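Local coordinates for protein enoyl-CoA hydratase/carnithine racemase (Thermus thermophilus JL-18, PDB 6SL9) that probably catalyses oxepin-CoA formation in bacterial phenylacetic acid catabolism, as an isomerase of the enoyl-CoA hydratase/isomerase (crotonase) family, at residues A[9-13]-A[48-52]; A[40-46]-A[90-96]. Residues are numbered along the deposited sequence.

Contact 1 of 2, residues A[9-13]-A[48-52]; sequences ERQDG and EVRAL
Start with the turn. Strand 6-11 runs extended through Gln11, then Asp12 (phi/psi 54/-123) and Gly13 (-92/11) take the two corner positions of a type II' beta turn. Gly13 lies opposite Val49, CA to CA 4.6 Å, and its carbonyl is the main acceptor: Gly13 O receives Arg50 N at 2.7 Å and, less directly, Ala51 N at 3.2 Å. The near-helical psi of Arg50 (-119/-7) lets these two successive amides share one carbonyl as strand 51-56 begins. Val49 CA adds a CA-H...O contact to Gly13 O (3.5 Å), and Gly13 CA makes one in turn to Glu48 O (3.4 Å). This is where the hairpin of strands 6-11 and 14-19, with its two-residue loop, meets strand 51-56 of the crotonase core sheet, which runs parallel to 14-19; Ala51 carries the pairing on through Leu15. From strand 6-11, Arg10 (t, t, p) reaches across, its CD 3.8 Å from Val49 CG2. Arg10 NH1 forms a salt bridge with OE2 of Glu48 (m, t) at 2.5 Å, the oxygen sitting over a face of the guanidinium, while Arg10 NH2 donates to Asp12 O at 2.9 Å. Glu48 N is held by Asp46 OD1 and Val49 O by Lys96. The Arg50 guanidinium leads away, giving NE to Thr202 OG1 and NH2 to Gly200 O.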
loop_
_atom_site.group_PDB
_atom_site.type_symbol
_atom_site.label_atom_id
_atom_site.label_comp_id
_atom_site.label_asym_id
_atom_site.label_seq_id
_atom_site.Cartn_x
_atom_site.Cartn_y
_atom_site.Cartn_z
ATOM N N GLU A 9 9.796 33.669 0.109
ATOM C CA GLU A 9 9.691 34.595 -1.028
ATOM C C GLU A 9 8.447 34.179 -1.819
ATOM O O GLU A 9 8.249 33.039 -2.047
ATOM C CB GLU A 9 10.937 34.470 -1.901
ATOM C CG GLU A 9 10.803 35.062 -3.281
ATOM C CD GLU A 9 11.849 34.573 -4.260
ATOM O OE1 GLU A 9 11.620 34.773 -5.470
ATOM O OE2 GLU A 9 12.859 33.986 -3.818
ATOM N N ARG A 10 7.694 35.136 -2.302
ATOM C CA ARG A 10 6.544 34.885 -3.147
ATOM C C ARG A 10 6.942 35.157 -4.596
ATOM O O ARG A 10 7.530 36.203 -4.922
ATOM C CB ARG A 10 5.309 35.704 -2.774
ATOM C CG ARG A 10 4.074 35.282 -3.561
ATOM C CD ARG A 10 2.745 35.769 -3.014
ATOM N NE ARG A 10 2.635 37.226 -2.930
ATOM C CZ ARG A 10 2.208 38.036 -3.881
ATOM N NH1 ARG A 10 2.107 39.322 -3.622
ATOM N NH2 ARG A 10 1.905 37.582 -5.086
ATOM N N GLN A 11 6.662 34.194 -5.457
ATOM C CA GLN A 11 6.848 34.324 -6.920
ATOM C C GLN A 11 5.476 34.017 -7.526
ATOM O O GLN A 11 4.988 32.867 -7.383
ATOM C CB GLN A 11 7.905 33.342 -7.396
ATOM C CG GLN A 11 9.258 33.532 -6.746
ATOM C CD GLN A 11 10.317 33.180 -7.748
ATOM O OE1 GLN A 11 10.101 33.271 -8.946
ATOM N NE2 GLN A 11 11.445 32.708 -7.264
ATOM N N ASP A 12 4.805 35.016 -8.101
ATOM C CA ASP A 12 3.398 34.834 -8.560
ATOM C C ASP A 12 2.545 34.325 -7.405
ATOM O O ASP A 12 2.396 34.976 -6.335
ATOM C CB ASP A 12 3.280 33.741 -9.641
ATOM C CG ASP A 12 3.933 34.014 -10.991
ATOM O OD1 ASP A 12 4.733 34.993 -11.116
ATOM O OD2 ASP A 12 3.642 33.241 -11.943
ATOM N N GLY A 13 1.929 33.195 -7.669
ATOM C CA GLY A 13 1.021 32.514 -6.729
ATOM C C GLY A 13 1.709 31.479 -5.846
ATOM O O GLY A 13 1.012 30.707 -5.191
ATOM N N GLU A 48 -3.099 35.570 -1.849
ATOM C CA GLU A 48 -2.261 35.670 -3.065
ATOM C C GLU A 48 -1.431 34.393 -3.314
ATOM O O GLU A 48 -0.718 34.261 -4.354
ATOM C CB GLU A 48 -1.386 36.923 -3.009
ATOM C CG GLU A 48 -2.248 38.207 -3.151
ATOM C CD GLU A 48 -1.604 39.546 -3.228
ATOM O OE1 GLU A 48 -2.368 40.520 -3.189
ATOM O OE2 GLU A 48 -0.395 39.589 -3.348
ATOM N N VAL A 49 -1.475 33.446 -2.386
ATOM C CA VAL A 49 -0.721 32.180 -2.473
ATOM C C VAL A 49 -1.671 31.050 -2.839
ATOM O O VAL A 49 -2.671 30.850 -2.130
ATOM C CB VAL A 49 0.044 31.908 -1.177
ATOM C CG1 VAL A 49 0.666 30.556 -1.182
ATOM C CG2 VAL A 49 1.082 32.986 -0.939
ATOM N N ARG A 50 -1.351 30.317 -3.908
ATOM C CA ARG A 50 -2.144 29.140 -4.314
ATOM C C ARG A 50 -1.323 27.863 -4.287
ATOM O O ARG A 50 -1.900 26.786 -4.425
ATOM C CB ARG A 50 -2.750 29.352 -5.696
ATOM C CG ARG A 50 -3.667 30.530 -5.836
ATOM C CD ARG A 50 -5.134 30.250 -5.931
ATOM N NE ARG A 50 -5.509 29.423 -7.062
ATOM C CZ ARG A 50 -5.711 29.837 -8.295
ATOM N NH1 ARG A 50 -5.589 31.102 -8.665
ATOM N NH2 ARG A 50 -6.045 28.938 -9.187
ATOM N N ALA A 51 -0.028 27.944 -4.071
ATOM C CA ALA A 51 0.834 26.755 -3.970
ATOM C C ALA A 51 2.053 27.105 -3.146
ATOM O O ALA A 51 2.416 28.291 -3.078
ATOM C CB ALA A 51 1.250 26.271 -5.341
ATOM N N LEU A 52 2.684 26.114 -2.546
ATOM C CA LEU A 52 3.931 26.291 -1.791
ATOM C C LEU A 52 5.007 25.394 -2.395
ATOM O O LEU A 52 4.697 24.338 -2.967
ATOM C CB LEU A 52 3.688 25.951 -0.329
ATOM C CG LEU A 52 2.909 26.977 0.502
ATOM C CD1 LEU A 52 1.422 26.872 0.226
ATOM C CD2 LEU A 52 3.152 26.789 1.970
#

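Contact 2 of 2, residues A[40-46]-A[90-96]; sequences LKEGEED and ALSGLEK
Leu40 (m, t) is the apolar centre. It points from the helix 30-45 at the other segment, with CD1 3.8 Å from Leu91 CD2 and 4.3 Å from Ala90 CB, and CD2 4.2 Å from Leu94 CD1. The nearest CA pairs are Leu40-Ala90 (7.3 Å) and Glu44-Glu95 (6.7 Å). Helices 30-45 and 77-93 are the connecting helices of two consecutive beta-alpha-beta crossovers in the crotonase core, here meeting near their C-terminal ends; Leu94 (-42/131) is out of helical phi/psi. Further out, Glu44 (t, t) swings its carboxylate over: OE2 accepts Glu95 N at 2.9 Å, and a water donates to both Glu44 OE2 (2.7 Å) and Gly93 O (3.0 Å). Glu95 itself turns to Arg203 and Lys210. The buried Lys96 side chain, stretched out (m, t, t, t), brings NZ to the last turn of helix 30-45, donating to Gly43 O at 2.9 Å and weakly to Glu44 O at 3.1 Å, besides Val49 O.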
loop_
_atom_site.group_PDB
_atom_site.type_symbol
_atom_site.label_atom_id
_atom_site.label_comp_id
_atom_site.label_asym_id
_atom_site.label_seq_id
_atom_site.Cartn_x
_atom_site.Cartn_y
_atom_site.Cartn_z
ATOM N N LEU A 40 4.130 28.126 6.954
ATOM C CA LEU A 40 3.003 27.339 6.380
ATOM C C LEU A 40 1.662 27.998 6.683
ATOM O O LEU A 40 0.823 28.164 5.779
ATOM C CB LEU A 40 3.024 25.905 6.925
ATOM C CG LEU A 40 4.232 25.064 6.558
ATOM C CD1 LEU A 40 4.267 23.805 7.400
ATOM C CD2 LEU A 40 4.273 24.724 5.077
ATOM N N LYS A 41 1.519 28.419 7.929
ATOM C CA LYS A 41 0.277 29.126 8.316
ATOM C C LYS A 41 0.096 30.415 7.495
ATOM O O LYS A 41 -1.011 30.704 7.031
ATOM C CB LYS A 41 0.313 29.391 9.810
ATOM C CG LYS A 41 -0.942 30.032 10.383
ATOM C CD LYS A 41 -0.696 30.449 11.797
ATOM C CE LYS A 41 -1.900 31.089 12.441
ATOM N NZ LYS A 41 -1.550 31.690 13.742
ATOM N N GLU A 42 1.158 31.211 7.377
ATOM C CA GLU A 42 1.056 32.486 6.618
ATOM C C GLU A 42 0.703 32.182 5.161
ATOM O O GLU A 42 -0.137 32.874 4.607
ATOM C CB GLU A 42 2.405 33.247 6.645
ATOM C CG GLU A 42 2.434 34.580 5.929
ATOM C CD GLU A 42 3.696 35.378 6.298
ATOM O OE1 GLU A 42 4.618 35.368 5.499
ATOM O OE2 GLU A 42 3.767 35.901 7.440
ATOM N N GLY A 43 1.343 31.171 4.572
ATOM C CA GLY A 43 1.044 30.826 3.193
ATOM C C GLY A 43 -0.388 30.360 3.022
ATOM O O GLY A 43 -1.030 30.716 2.026
ATOM N N GLU A 44 -0.887 29.550 3.937
ATOM C CA GLU A 44 -2.274 29.080 3.861
ATOM C C GLU A 44 -3.257 30.247 4.005
ATOM O O GLU A 44 -4.330 30.222 3.362
ATOM C CB GLU A 44 -2.536 27.992 4.885
ATOM C CG GLU A 44 -3.705 27.106 4.502
ATOM C CD GLU A 44 -4.132 26.165 5.595
ATOM O OE1 GLU A 44 -4.463 26.633 6.684
ATOM O OE2 GLU A 44 -4.118 24.943 5.345
ATOM N N GLU A 45 -2.967 31.209 4.863
ATOM C CA GLU A 45 -3.871 32.367 5.098
ATOM C C GLU A 45 -3.781 33.400 3.942
ATOM O O GLU A 45 -4.674 34.177 3.813
ATOM C CB GLU A 45 -3.516 33.062 6.413
ATOM C CG GLU A 45 -3.859 32.218 7.630
ATOM C CD GLU A 45 -3.652 32.860 9.004
ATOM O OE1 GLU A 45 -3.077 33.961 9.089
ATOM O OE2 GLU A 45 -4.031 32.206 10.001
ATOM N N ASP A 46 -2.702 33.413 3.165
ATOM C CA ASP A 46 -2.422 34.477 2.184
ATOM C C ASP A 46 -3.254 34.196 0.924
ATOM O O ASP A 46 -2.933 33.256 0.165
ATOM C CB ASP A 46 -0.914 34.545 1.903
ATOM C CG ASP A 46 -0.469 35.727 1.070
ATOM O OD1 ASP A 46 -1.364 36.296 0.375
ATOM O OD2 ASP A 46 0.754 36.071 1.122
ATOM N N ALA A 90 0.312 20.247 10.348
ATOM C CA ALA A 90 0.136 21.402 9.449
ATOM C C ALA A 90 0.486 20.994 8.024
ATOM O O ALA A 90 -0.287 21.340 7.123
ATOM C CB ALA A 90 0.965 22.604 9.886
ATOM N N LEU A 91 1.609 20.320 7.820
ATOM C CA LEU A 91 1.953 19.881 6.464
ATOM C C LEU A 91 0.858 18.959 5.964
ATOM O O LEU A 91 0.457 19.070 4.793
ATOM C CB LEU A 91 3.266 19.127 6.509
ATOM C CG LEU A 91 4.495 20.024 6.663
ATOM C CD1 LEU A 91 5.723 19.220 7.135
ATOM C CD2 LEU A 91 4.821 20.714 5.322
ATOM N N SER A 92 0.424 18.014 6.785
ATOM C CA SER A 92 -0.465 16.952 6.281
ATOM C C SER A 92 -1.782 17.519 5.779
ATOM O O SER A 92 -2.380 16.981 4.831
ATOM C CB SER A 92 -0.708 15.913 7.325
ATOM O OG SER A 92 -1.570 16.358 8.358
ATOM N N GLY A 93 -2.271 18.562 6.455
ATOM C CA GLY A 93 -3.607 19.121 6.191
ATOM C C GLY A 93 -3.605 20.374 5.364
ATOM O O GLY A 93 -4.659 20.938 5.177
ATOM N N LEU A 94 -2.448 20.834 4.923
ATOM C CA LEU A 94 -2.324 22.075 4.115
ATOM C C LEU A 94 -3.433 22.131 3.065
ATOM O O LEU A 94 -3.543 21.182 2.270
ATOM C CB LEU A 94 -0.970 22.042 3.405
ATOM C CG LEU A 94 0.014 23.139 3.769
ATOM C CD1 LEU A 94 1.183 23.127 2.796
ATOM C CD2 LEU A 94 -0.644 24.511 3.787
ATOM N N GLU A 95 -4.123 23.255 2.977
ATOM C CA GLU A 95 -5.240 23.375 2.033
ATOM C C GLU A 95 -4.795 24.007 0.716
ATOM O O GLU A 95 -5.601 24.507 -0.057
ATOM C CB GLU A 95 -6.431 24.117 2.643
ATOM C CG GLU A 95 -7.024 23.345 3.786
ATOM C CD GLU A 95 -8.522 23.343 3.868
ATOM O OE1 GLU A 95 -9.123 24.319 3.376
ATOM O OE2 GLU A 95 -9.090 22.479 4.563
ATOM N N LYS A 96 -3.508 23.904 0.394
ATOM C CA LYS A 96 -2.874 24.312 -0.873
ATOM C C LYS A 96 -1.865 23.225 -1.220
ATOM O O LYS A 96 -1.298 22.588 -0.317
ATOM C CB LYS A 96 -2.243 25.688 -0.741
ATOM C CG LYS A 96 -3.266 26.749 -0.375
ATOM C CD LYS A 96 -2.736 28.146 -0.122
ATOM C CE LYS A 96 -3.855 29.071 0.301
ATOM N NZ LYS A 96 -3.429 30.477 0.456
HETATM O O HOH W 1 -5.179 23.185 7.167
#

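In the fold
Along the chain the segments alternate, 9-13, 40-46, 48-52, 90-96, so the two contacts interlock, their centres 12 Å apart. Contact 1 sits at the ends of strands, where the turn at Asp12 and Gly13 meets the start of strand 51-56, and contact 2 on the helical layer beside it. Lys96 joins them: its NZ lies 2.7 Å from Val49 O, a probable hydrogen bond, and its CB packs 3.9 Å from Arg50 O. Leu52 CD2 meets Leu40 CD2 at 3.9 Å, and Val49 CB is 3.6 Å from Gly43 O. Helix 202-214 borders both through Thr202. In the trimer, Ser92 touches Leu220 of the second subunit, whereas no other chain of the assembly reaches contact 1. The model is of the apo enzyme.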